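Local coordinates for protein amidohydrolase (Xanthomonas campestris pv. campestris, PDB 4DZH) that probably deaminates 5'-methylthioadenosine or related adenosine compounds at a zinc-bound active site, as a metal-dependent hydrolase of the ATZ/TRZ family, at residues N139-D144 with G160-D165. Numbering follows the deposited sequence.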
loop_
_atom_site.group_PDB
_atom_site.type_symbol
_atom_site.label_atom_id
_atom_site.label_comp_id
_atom_site.label_asym_id
_atom_site.label_seq_id
_atom_site.Cartn_x
_atom_site.Cartn_y
_atom_site.Cartn_z
ATOM N N ASN A 139 -15.340 4.363 16.385
ATOM C CA ASN A 139 -15.223 3.854 17.748
ATOM C C ASN A 139 -14.366 4.844 18.545
ATOM O O ASN A 139 -13.140 4.740 18.550
ATOM C CB ASN A 139 -14.558 2.466 17.631
ATOM C CG ASN A 139 -14.471 1.719 18.936
ATOM O OD1 ASN A 139 -14.484 2.295 19.998
ATOM N ND2 ASN A 139 -14.318 0.385 18.844
ATOM N N TYR A 140 -14.993 5.853 19.160
ATOM C CA TYR A 140 -14.217 6.850 19.903
ATOM C C TYR A 140 -15.056 7.567 20.977
ATOM O O TYR A 140 -16.314 7.515 20.968
ATOM C CB TYR A 140 -13.552 7.896 19.005
ATOM C CG TYR A 140 -12.192 8.377 19.552
ATOM C CD1 TYR A 140 -11.074 7.523 19.560
ATOM C CD2 TYR A 140 -12.044 9.667 20.090
ATOM C CE1 TYR A 140 -9.874 7.949 20.047
ATOM C CE2 TYR A 140 -10.840 10.090 20.597
ATOM C CZ TYR A 140 -9.754 9.236 20.567
ATOM O OH TYR A 140 -8.528 9.656 21.058
ATOM N N PHE A 141 -14.329 8.202 21.913
ATOM C CA PHE A 141 -14.926 9.045 22.938
ATOM C C PHE A 141 -15.604 10.211 22.259
ATOM O O PHE A 141 -15.267 10.573 21.148
ATOM C CB PHE A 141 -13.832 9.525 23.898
ATOM C CG PHE A 141 -13.080 8.392 24.569
ATOM C CD1 PHE A 141 -13.630 7.728 25.655
ATOM C CD2 PHE A 141 -11.832 8.017 24.111
ATOM C CE1 PHE A 141 -12.963 6.685 26.278
ATOM C CE2 PHE A 141 -11.142 6.977 24.725
ATOM C CZ PHE A 141 -11.722 6.317 25.812
ATOM N N PHE A 142 -16.564 10.818 22.963
ATOM C CA PHE A 142 -17.282 11.966 22.388
ATOM C C PHE A 142 -17.998 11.606 21.090
ATOM O O PHE A 142 -18.000 12.384 20.134
ATOM C CB PHE A 142 -16.400 13.226 22.275
ATOM C CG PHE A 142 -15.934 13.738 23.612
ATOM C CD1 PHE A 142 -14.791 13.203 24.221
ATOM C CD2 PHE A 142 -16.672 14.691 24.292
ATOM C CE1 PHE A 142 -14.390 13.640 25.464
ATOM C CE2 PHE A 142 -16.274 15.134 25.536
ATOM C CZ PHE A 142 -15.131 14.614 26.124
ATOM N N ALA A 143 -18.649 10.441 21.129
ATOM C CA ALA A 143 -19.458 9.968 20.007
ATOM C C ALA A 143 -20.547 10.960 19.649
ATOM O O ALA A 143 -20.924 11.029 18.477
ATOM C CB ALA A 143 -20.075 8.595 20.331
ATOM N N ASP A 144 -21.026 11.743 20.634
ATOM C CA ASP A 144 -22.061 12.745 20.354
ATOM C C ASP A 144 -21.554 13.778 19.351
ATOM O O ASP A 144 -22.226 14.129 18.369
ATOM C CB ASP A 144 -22.581 13.408 21.639
ATOM C CG ASP A 144 -21.488 14.093 22.473
ATOM O OD1 ASP A 144 -20.283 13.782 22.332
ATOM O OD2 ASP A 144 -21.851 14.967 23.307
ATOM N N GLY A 160 -20.106 4.462 17.391
ATOM C CA GLY A 160 -20.142 3.681 18.621
ATOM C C GLY A 160 -20.064 4.489 19.903
ATOM O O GLY A 160 -19.269 5.438 20.006
ATOM N N ALA A 161 -20.831 4.059 20.899
ATOM C CA ALA A 161 -20.783 4.638 22.227
ATOM C C ALA A 161 -19.828 3.767 23.048
ATOM O O ALA A 161 -20.103 2.593 23.323
ATOM C CB ALA A 161 -22.216 4.621 22.857
ATOM N N VAL A 162 -18.669 4.325 23.380
ATOM C CA VAL A 162 -17.664 3.574 24.140
ATOM C C VAL A 162 -18.168 3.137 25.523
ATOM O O VAL A 162 -18.748 3.955 26.272
ATOM C CB VAL A 162 -16.360 4.421 24.340
ATOM C CG1 VAL A 162 -15.355 3.680 25.216
ATOM C CG2 VAL A 162 -15.715 4.796 23.013
ATOM N N ILE A 163 -17.933 1.867 25.859
ATOM C CA ILE A 163 -18.163 1.390 27.210
ATOM C C ILE A 163 -16.822 0.832 27.727
ATOM O O ILE A 163 -16.207 -0.016 27.068
ATOM C CB ILE A 163 -19.198 0.246 27.237
ATOM C CG1 ILE A 163 -20.529 0.691 26.635
ATOM C CG2 ILE A 163 -19.338 -0.332 28.661
ATOM C CD1 ILE A 163 -21.237 1.834 27.447
ATOM N N ILE A 164 -16.362 1.281 28.897
ATOM C CA ILE A 164 -15.078 0.814 29.429
ATOM C C ILE A 164 -15.138 0.972 30.953
ATOM O O ILE A 164 -15.903 1.800 31.474
ATOM C CB ILE A 164 -13.894 1.590 28.740
ATOM C CG1 ILE A 164 -12.544 0.940 29.038
ATOM C CG2 ILE A 164 -13.884 3.075 29.078
ATOM C CD1 ILE A 164 -11.420 1.536 28.227
ATOM N N ASP A 165 -14.357 0.169 31.667
ATOM C CA ASP A 165 -14.454 0.170 33.135
ATOM C C ASP A 165 -13.757 1.370 33.763
ATOM O O ASP A 165 -13.839 1.538 34.973
ATOM C CB ASP A 165 -13.739 -1.042 33.741
ATOM C CG ASP A 165 -14.420 -2.368 33.468
ATOM O OD1 ASP A 165 -15.567 -2.422 32.977
ATOM O OD2 ASP A 165 -13.777 -3.391 33.804
HETATM O O HOH W 1 -17.547 6.425 18.113
HETATM O O HOH W 2 -18.260 7.276 22.870
#
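Phe141 passes Val162 with the CA atoms 6.2 Å apart, just beyond the point, Asn139 CA to Gly160 CA 5.0 Å, where two parallel neighbouring strands of the TIM barrel, 133-139 and 156-163, begin to part. They are the strands of a beta-alpha-beta unit, and the turn between Asn139 and helix 143-152 swings past the second strand. Two waters span the widening gap. Water 1 takes the N-H of Tyr140 at 2.8 Å from N and lies 2.7 Å from Gly160 O, to which it can donate, though other acceptors compete for its protons; water 2 donates to Tyr140 O and accepts from Val162 N at 3.0 Å. Val162 carries the side-chain packing, its two methyls meeting different parts of the turn. With chi1 at 176°, CG1 is anti to the backbone N and meets Phe141 CE1 obliquely at 4.0 Å, leaving Val162 CG2 3.5 Å from Tyr140 O. The Phe141 ring itself sets CD2 over the centre of the Tyr140 ring, whose hydroxyl is hydrogen-bonded to Glu108. Asn139 sits beside the zinc ligands His79 and His81, and its backbone O takes a hydrogen bond from His81 ND1, a second-shell hold on that ligand. At the start of helix 143-152, Ala143 CB rests 3.3 Å from Gly160 O.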